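Local coordinates for NigD-like protein (Bacteroides vulgatus ATCC 8482, PDB 3K6O) that is of unknown function but is a NigD-like protein, made with a signal sequence, that pairs an OB-fold N-terminal domain with a C-terminal beta-sandwich domain, at residues K105-D110 with N192-E197; P132-V137 with L152-N157; L124-P129 with R164-M169. One frame throughout, in Å; residues are numbered along the deposited sequence.

Interaction 1: K105-D110 with N192-E197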
# COMPACT_ATOMS: atom_id res chain seq x y z
N LYS A 105 -3.88 7.17 18.16
CA LYS A 105 -2.66 6.41 18.12
C LYS A 105 -2.88 5.10 17.36
O LYS A 105 -3.87 4.40 17.57
CB LYS A 105 -2.14 6.14 19.54
CG LYS A 105 -1.68 7.43 20.27
CD LYS A 105 -0.82 7.15 21.51
CE LYS A 105 -0.11 8.46 22.02
NZ LYS A 105 0.83 9.07 20.98
N VAL A 106 -1.93 4.77 16.49
CA VAL A 106 -1.97 3.56 15.67
C VAL A 106 -0.59 2.87 15.70
O VAL A 106 0.44 3.55 15.81
CB VAL A 106 -2.35 3.87 14.21
CG1 VAL A 106 -1.29 4.78 13.52
CG2 VAL A 106 -2.53 2.58 13.38
N GLN A 107 -0.60 1.54 15.62
CA GLN A 107 0.63 0.74 15.55
C GLN A 107 0.96 0.42 14.11
O GLN A 107 0.22 -0.28 13.44
CB GLN A 107 0.45 -0.57 16.33
CG GLN A 107 1.69 -1.47 16.33
CD GLN A 107 1.51 -2.73 17.17
OE1 GLN A 107 0.47 -2.94 17.81
NE2 GLN A 107 2.54 -3.58 17.17
N ILE A 108 2.07 0.98 13.62
CA ILE A 108 2.54 0.72 12.27
C ILE A 108 3.54 -0.43 12.29
O ILE A 108 4.50 -0.38 13.03
CB ILE A 108 3.25 1.93 11.65
CG1 ILE A 108 2.30 3.15 11.55
CG2 ILE A 108 3.78 1.57 10.22
CD1 ILE A 108 0.97 2.86 10.86
N LYS A 109 3.30 -1.48 11.51
CA LYS A 109 4.25 -2.58 11.38
C LYS A 109 5.18 -2.40 10.17
O LYS A 109 6.34 -2.73 10.24
CB LYS A 109 3.51 -3.93 11.30
CG LYS A 109 2.89 -4.37 12.62
CD LYS A 109 2.77 -5.89 12.72
CE LYS A 109 2.61 -6.33 14.16
NZ LYS A 109 2.28 -7.79 14.30
N ASP A 110 4.67 -1.91 9.04
CA ASP A 110 5.52 -1.57 7.89
C ASP A 110 4.98 -0.33 7.18
O ASP A 110 3.78 -0.15 7.10
CB ASP A 110 5.58 -2.71 6.88
CG ASP A 110 6.30 -3.91 7.41
OD1 ASP A 110 7.53 -3.89 7.39
OD2 ASP A 110 5.63 -4.85 7.84
N ASN A 192 1.00 9.30 14.37
CA ASN A 192 0.80 9.32 15.80
C ASN A 192 0.86 7.87 16.27
O ASN A 192 -0.08 7.10 16.07
CB ASN A 192 -0.54 9.97 16.11
CG ASN A 192 -0.73 10.24 17.59
OD1 ASN A 192 0.19 10.08 18.40
ND2 ASN A 192 -1.93 10.62 17.95
N PRO A 193 1.98 7.47 16.88
CA PRO A 193 2.24 6.05 17.15
C PRO A 193 1.72 5.60 18.51
O PRO A 193 1.72 6.38 19.42
CB PRO A 193 3.76 5.97 17.09
CG PRO A 193 4.20 7.31 17.64
CD PRO A 193 3.13 8.31 17.28
N VAL A 194 1.33 4.33 18.65
CA VAL A 194 0.87 3.80 19.95
C VAL A 194 1.90 3.86 21.06
O VAL A 194 1.59 4.24 22.21
CB VAL A 194 0.33 2.34 19.89
CG1 VAL A 194 -0.79 2.21 18.87
CG2 VAL A 194 1.44 1.35 19.61
N ASP A 195 3.12 3.45 20.77
CA ASP A 195 4.19 3.60 21.79
C ASP A 195 5.10 4.65 21.16
O ASP A 195 5.70 4.42 20.07
CB ASP A 195 4.93 2.27 22.08
N GLY A 196 5.10 5.83 21.80
CA GLY A 196 5.87 6.96 21.32
C GLY A 196 5.07 8.23 21.11
O GLY A 196 3.88 8.34 21.49
N GLU A 197 5.73 9.20 20.51
CA GLU A 197 5.16 10.50 20.29
C GLU A 197 5.13 10.72 18.79
O GLU A 197 5.79 9.99 18.06
CB GLU A 197 6.02 11.54 20.98
CG GLU A 197 6.39 11.14 22.43
CD GLU A 197 5.16 10.97 23.34
OE1 GLU A 197 4.14 11.68 23.11
OE2 GLU A 197 5.23 10.13 24.28
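In the C-terminal beta-sandwich domain, the loop that follows strand 186-191 is tied to the chain entering strand 107-113, and Lys105 and Val106 meet Asn192, Pro193 and Val194 there. The backbones form a single bridge between Val106 and Pro193. Val106 N donates to Asn192 O at 3.0 Å, whereas Val194 N reaches Val106 O at 3.1 Å from well above the plane of that carbonyl, 62° out of it. The CA-H of Pro193 also leans on Val106 O.

Beside this bridge the Lys105 side chain runs over the turn 193-196. Lys105 CD lies 3.4 Å from Pro193 O, and the chain then bends at its last torsion (chi4 -60°), which sets NZ among three oxygens. Lys105 NZ is 2.8 Å from Asn192 OD1, and it lies 3.2 Å from both Pro193 O and Gly196 O. The ammonium group is thus gripped by three bonds, bridging the side chain of Asn192 and the backbone carbonyls of Pro193 and Gly196. Glu197 OE1, 4.7 Å from Lys105 NZ, may add a modest electrostatic attraction. Gly196 adopts a backbone conformation (phi 126°) that suits glycine. Val194 also packs on the backbone that follows Lys105: Val194 CG1 presses on the peptide between Val106 and Gln107, 3.3 Å from Gln107 N, while its CG2 rests on Gln107 CB.

Asn192 ND2 is hydrogen-bonded to Asn103 O. Beyond the contact, Gln107 pairs through its backbone with Met123 of strand 117-125, and Val106 packs inward on Phe122 and on Tyr156 of strand 149-157.

Interaction 2: P132-V137 with L152-N157; sequences PILNLV and LELRYN
The first torsion sets CG anti to the backbone N, beside the carbonyl carbon, in both Leu134 (chi1 -172°) and Tyr156 (chi1 178°). These two side chains cross at about a right angle, and Leu134 CD1 rests 4.0 Å from Tyr156 CB. The Tyr156 ring extends alongside Pro132, whose CB lies 3.7 Å from CE1, and its OH is hydrogen-bonded to Asn125 OD1. Farther along this face, Leu136 CD1 touches Leu154 CD2 at 3.9 Å and Leu152 CB at 3.8 Å; Phe172 of strand 165-173 packs on Leu134, Leu136 and Leu154.

Strands 133-139 and 149-157 form an antiparallel beta hairpin of the C-terminal beta-sandwich domain. Ile133-Asn157, Asn135-Arg155 and Val137-Glu153 are hydrogen-bonded pairs, each with two backbone bonds; Val137 N to Glu153 O measures 2.7 Å.

The other face carries the side chains of these three pairs. Ile133 CG1 lies beside Asn157 CB at 3.4 Å, and Val137 crosses the aliphatic part of Arg155 nearly at a right angle. Arg155 bends at chi2 and forms a side-on salt bridge with Glu153: NE and NH2 both donate to OE1, the latter at 2.8 Å, with OE1 in the guanidinium plane. Glu153 OE2 is held by Asn139, and Arg155 NH1 donates to Gly102 O.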
# COMPACT_ATOMS: atom_id res chain seq x y z
N PRO A 132 -12.74 0.62 11.68
CA PRO A 132 -11.81 1.76 11.72
C PRO A 132 -11.32 2.28 10.37
O PRO A 132 -11.25 1.52 9.40
CB PRO A 132 -10.60 1.21 12.51
CG PRO A 132 -11.11 0.08 13.26
CD PRO A 132 -12.17 -0.54 12.37
N ILE A 133 -10.93 3.56 10.37
CA ILE A 133 -10.39 4.25 9.18
C ILE A 133 -8.92 4.66 9.38
O ILE A 133 -8.54 5.19 10.44
CB ILE A 133 -11.24 5.52 8.82
CG1 ILE A 133 -11.33 6.54 9.97
CG2 ILE A 133 -12.65 5.14 8.45
CD1 ILE A 133 -12.06 7.86 9.58
N LEU A 134 -8.11 4.34 8.39
CA LEU A 134 -6.79 4.91 8.23
C LEU A 134 -6.76 5.78 6.95
O LEU A 134 -6.92 5.25 5.84
CB LEU A 134 -5.74 3.81 8.15
CG LEU A 134 -4.28 4.30 8.17
CD1 LEU A 134 -3.88 4.91 9.54
CD2 LEU A 134 -3.30 3.21 7.77
N ASN A 135 -6.52 7.08 7.09
CA ASN A 135 -6.36 7.96 5.93
C ASN A 135 -4.95 8.57 5.79
O ASN A 135 -4.19 8.73 6.76
CB ASN A 135 -7.36 9.11 6.02
CG ASN A 135 -8.78 8.69 5.74
OD1 ASN A 135 -9.64 8.64 6.66
ND2 ASN A 135 -9.06 8.43 4.52
N LEU A 136 -4.62 8.93 4.57
CA LEU A 136 -3.40 9.66 4.22
C LEU A 136 -3.84 11.00 3.69
O LEU A 136 -4.54 11.08 2.68
CB LEU A 136 -2.62 8.94 3.13
CG LEU A 136 -1.22 9.49 2.79
CD1 LEU A 136 -0.30 9.42 4.00
CD2 LEU A 136 -0.64 8.74 1.61
N VAL A 137 -3.49 12.06 4.42
CA VAL A 137 -4.10 13.33 4.17
C VAL A 137 -3.07 14.36 3.82
O VAL A 137 -1.93 14.29 4.27
CB VAL A 137 -4.88 13.77 5.41
CG1 VAL A 137 -5.78 12.59 5.91
CG2 VAL A 137 -3.92 14.26 6.47
N LEU A 152 2.73 14.69 4.00
CA LEU A 152 1.44 14.00 4.18
C LEU A 152 1.32 13.51 5.62
O LEU A 152 2.36 13.37 6.35
CB LEU A 152 1.34 12.80 3.22
CG LEU A 152 1.45 13.13 1.75
CD1 LEU A 152 1.52 11.86 0.86
CD2 LEU A 152 0.38 14.12 1.28
N GLU A 153 0.09 13.19 6.03
CA GLU A 153 -0.08 12.66 7.37
C GLU A 153 -0.98 11.47 7.34
O GLU A 153 -1.96 11.44 6.61
CB GLU A 153 -0.64 13.72 8.34
CG GLU A 153 0.04 15.10 8.25
CD GLU A 153 -0.48 16.09 9.31
OE1 GLU A 153 -1.33 15.67 10.14
OE2 GLU A 153 -0.04 17.28 9.29
N LEU A 154 -0.64 10.47 8.13
CA LEU A 154 -1.51 9.33 8.31
C LEU A 154 -2.35 9.60 9.54
O LEU A 154 -1.82 9.93 10.58
CB LEU A 154 -0.73 8.04 8.54
CG LEU A 154 -0.26 7.12 7.42
CD1 LEU A 154 0.42 5.93 8.15
CD2 LEU A 154 -1.37 6.66 6.47
N ARG A 155 -3.66 9.45 9.40
CA ARG A 155 -4.61 9.75 10.44
C ARG A 155 -5.45 8.49 10.69
O ARG A 155 -6.13 8.01 9.78
CB ARG A 155 -5.48 10.93 10.00
CG ARG A 155 -4.71 12.23 9.78
CD ARG A 155 -4.05 12.66 11.10
NE ARG A 155 -3.58 14.06 11.12
CZ ARG A 155 -4.21 15.08 11.69
NH1 ARG A 155 -5.37 14.95 12.32
NH2 ARG A 155 -3.62 16.26 11.68
N TYR A 156 -5.41 7.97 11.92
CA TYR A 156 -6.21 6.81 12.31
C TYR A 156 -7.41 7.21 13.15
O TYR A 156 -7.31 8.07 14.03
CB TYR A 156 -5.34 5.81 13.10
CG TYR A 156 -6.07 4.56 13.60
CD1 TYR A 156 -6.59 3.64 12.71
CD2 TYR A 156 -6.24 4.32 14.97
CE1 TYR A 156 -7.22 2.49 13.15
CE2 TYR A 156 -6.89 3.19 15.42
CZ TYR A 156 -7.37 2.27 14.49
OH TYR A 156 -8.03 1.16 14.90
N ASN A 157 -8.55 6.59 12.88
CA ASN A 157 -9.73 6.77 13.70
C ASN A 157 -10.35 5.40 13.94
O ASN A 157 -10.69 4.72 12.98
CB ASN A 157 -10.74 7.73 13.06
CG ASN A 157 -11.68 8.35 14.07
OD1 ASN A 157 -11.87 7.82 15.17
ND2 ASN A 157 -12.26 9.49 13.71

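Interaction 3: L124-P129 with R164-M169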
# COMPACT_ATOMS: atom_id res chain seq x y z
N LEU A 124 -5.22 -2.61 13.39
CA LEU A 124 -6.47 -1.88 13.60
C LEU A 124 -7.39 -2.64 14.53
O LEU A 124 -7.37 -3.87 14.60
CB LEU A 124 -7.18 -1.60 12.27
CG LEU A 124 -7.71 -2.80 11.46
CD1 LEU A 124 -8.65 -2.30 10.36
CD2 LEU A 124 -6.57 -3.53 10.84
N ASN A 125 -8.21 -1.89 15.26
CA ASN A 125 -9.13 -2.50 16.19
C ASN A 125 -10.18 -3.28 15.43
O ASN A 125 -10.72 -2.79 14.44
CB ASN A 125 -9.74 -1.43 17.08
CG ASN A 125 -8.70 -0.71 17.92
OD1 ASN A 125 -8.09 0.29 17.46
ND2 ASN A 125 -8.49 -1.18 19.16
N PHE A 126 -10.45 -4.52 15.85
CA PHE A 126 -11.55 -5.30 15.28
C PHE A 126 -12.85 -4.49 15.34
O PHE A 126 -13.15 -3.85 16.37
CB PHE A 126 -11.74 -6.62 16.04
CG PHE A 126 -12.67 -7.59 15.35
CD1 PHE A 126 -12.25 -8.27 14.21
CD2 PHE A 126 -13.95 -7.80 15.83
CE1 PHE A 126 -13.10 -9.17 13.56
CE2 PHE A 126 -14.81 -8.69 15.17
CZ PHE A 126 -14.37 -9.38 14.03
N PRO A 127 -13.64 -4.52 14.26
CA PRO A 127 -14.94 -3.82 14.24
C PRO A 127 -15.91 -4.31 15.32
O PRO A 127 -16.24 -5.49 15.38
CB PRO A 127 -15.48 -4.12 12.84
CG PRO A 127 -14.26 -4.48 12.02
CD PRO A 127 -13.32 -5.14 12.97
N SER A 128 -16.36 -3.37 16.14
CA SER A 128 -17.13 -3.65 17.33
C SER A 128 -18.03 -2.44 17.68
O SER A 128 -17.89 -1.85 18.75
CB SER A 128 -16.15 -3.94 18.48
OG SER A 128 -15.28 -2.84 18.73
N PRO A 129 -18.94 -2.06 16.76
CA PRO A 129 -19.14 -2.59 15.39
C PRO A 129 -18.46 -1.76 14.27
O PRO A 129 -18.07 -2.32 13.24
CB PRO A 129 -20.66 -2.56 15.22
CG PRO A 129 -21.11 -1.39 16.08
CD PRO A 129 -20.04 -1.14 17.14
N ARG A 164 -10.00 -5.93 20.04
CA ARG A 164 -8.70 -6.57 19.83
C ARG A 164 -8.06 -6.14 18.51
O ARG A 164 -8.75 -6.01 17.50
CB ARG A 164 -8.85 -8.10 19.85
CG ARG A 164 -9.64 -8.69 18.66
CD ARG A 164 -9.93 -10.20 18.81
NE ARG A 164 -9.73 -10.89 17.52
CZ ARG A 164 -10.68 -11.20 16.63
NH1 ARG A 164 -11.96 -10.91 16.86
NH2 ARG A 164 -10.33 -11.81 15.49
N LEU A 165 -6.75 -5.94 18.52
CA LEU A 165 -6.01 -5.54 17.32
C LEU A 165 -5.82 -6.69 16.30
O LEU A 165 -5.49 -7.81 16.67
CB LEU A 165 -4.65 -4.96 17.71
CG LEU A 165 -4.67 -3.66 18.52
CD1 LEU A 165 -3.28 -3.33 19.05
CD2 LEU A 165 -5.25 -2.50 17.69
N VAL A 166 -6.00 -6.36 15.02
CA VAL A 166 -5.79 -7.31 13.91
C VAL A 166 -4.98 -6.64 12.79
O VAL A 166 -4.99 -5.42 12.67
CB VAL A 166 -7.13 -7.82 13.35
CG1 VAL A 166 -7.86 -8.63 14.42
CG2 VAL A 166 -7.99 -6.65 12.87
N PRO A 167 -4.26 -7.44 11.98
CA PRO A 167 -3.37 -6.84 10.97
C PRO A 167 -4.14 -6.36 9.79
O PRO A 167 -5.23 -6.88 9.53
CB PRO A 167 -2.42 -7.99 10.58
CG PRO A 167 -2.64 -9.05 11.63
CD PRO A 167 -4.05 -8.89 12.08
N GLY A 168 -3.62 -5.35 9.10
CA GLY A 168 -4.31 -4.75 7.97
C GLY A 168 -3.27 -4.19 7.06
O GLY A 168 -2.19 -3.82 7.52
N MSE A 169 -3.56 -4.22 5.76
CA MSE A 169 -2.72 -3.63 4.75
C MSE A 169 -3.57 -2.70 3.93
O MSE A 169 -4.73 -3.01 3.67
CB MSE A 169 -2.16 -4.69 3.84
CG MSE A 169 -1.22 -4.14 2.82
SE MSE A 169 0.63 -4.18 3.44
CE MSE A 169 0.61 -6.14 3.29
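Phe126 and Arg164 lie side by side and point the same way, with the guanidinium laid over the aromatic ring at the end of the pairing of antiparallel strands 117-125 and 165-173 of the C-terminal beta sandwich. The two planes are 29° apart, and Arg164 CZ stands 4.4 Å from the centroid of the Phe126 ring, 21° off its normal, a cation-pi stack. NH1 does most of the touching, sitting over the middle of the ring. The Phe126 torsion, with CG anti to the backbone N (chi1 -169°), puts CG beside its own carbonyl carbon, where Arg164 NH1 meets Phe126 CG at 3.7 Å. Pro127 CD covers the opposite face nearer the rim, so the ring is held between a proline and a cation.

Just past the end of the strand pairing, Phe126 N donates to Arg164 O at 2.8 Å. The last hydrogen-bonded pair before it is Leu124-Val166, joined by Leu124 N to Val166 O and Val166 N to Leu124 O, each 2.9 Å.

On the face shared by Leu124 and Val166, the side chains cross at a slant. Leu124 CG occupies the position between its own N and carbonyl carbon, and Leu124 CD2 lies 3.1 Å from Val166 O and 4.0 Å from Val166 CG2. Leu124 CD2 also approaches Gly168 CA at 3.9 Å, filling the side on which a side chain at that glycine would point.

The other face bears Asn125 and Leu165, a non-hydrogen-bonded pair whose side chains run alongside each other. The Asn125 amide is anchored at both ends: OD1 is hydrogen-bonded to the hydroxyl of Tyr156, and ND2 bonds to Gly163 O, while Leu165 CD2 packs against it, 3.8 Å from Asn125 ND2.

All three contacts lie in the C-terminal beta-sandwich domain, and along the chain interaction 2 is nested within the loops closed by interactions 1 and 3. Tyr156 joins them: its OH is hydrogen-bonded to Asn125 OD1 of interaction 3 at 2.7 Å, and its CB is 3.7 Å from Val106 CB of interaction 1. Ile108 CD1 also packs on Leu154 CD1 at 4.1 Å. Between interactions 1 and 3, whose centres are 14 Å apart, Gln107 OE1 approaches Leu165 CD1 at 4.0 Å. Bound tetraethylene glycol, probably from the crystallisation liquor, lies about 4 Å from the side chain of Asn192 in interaction 1 and likewise from that of Arg155 in interaction 2.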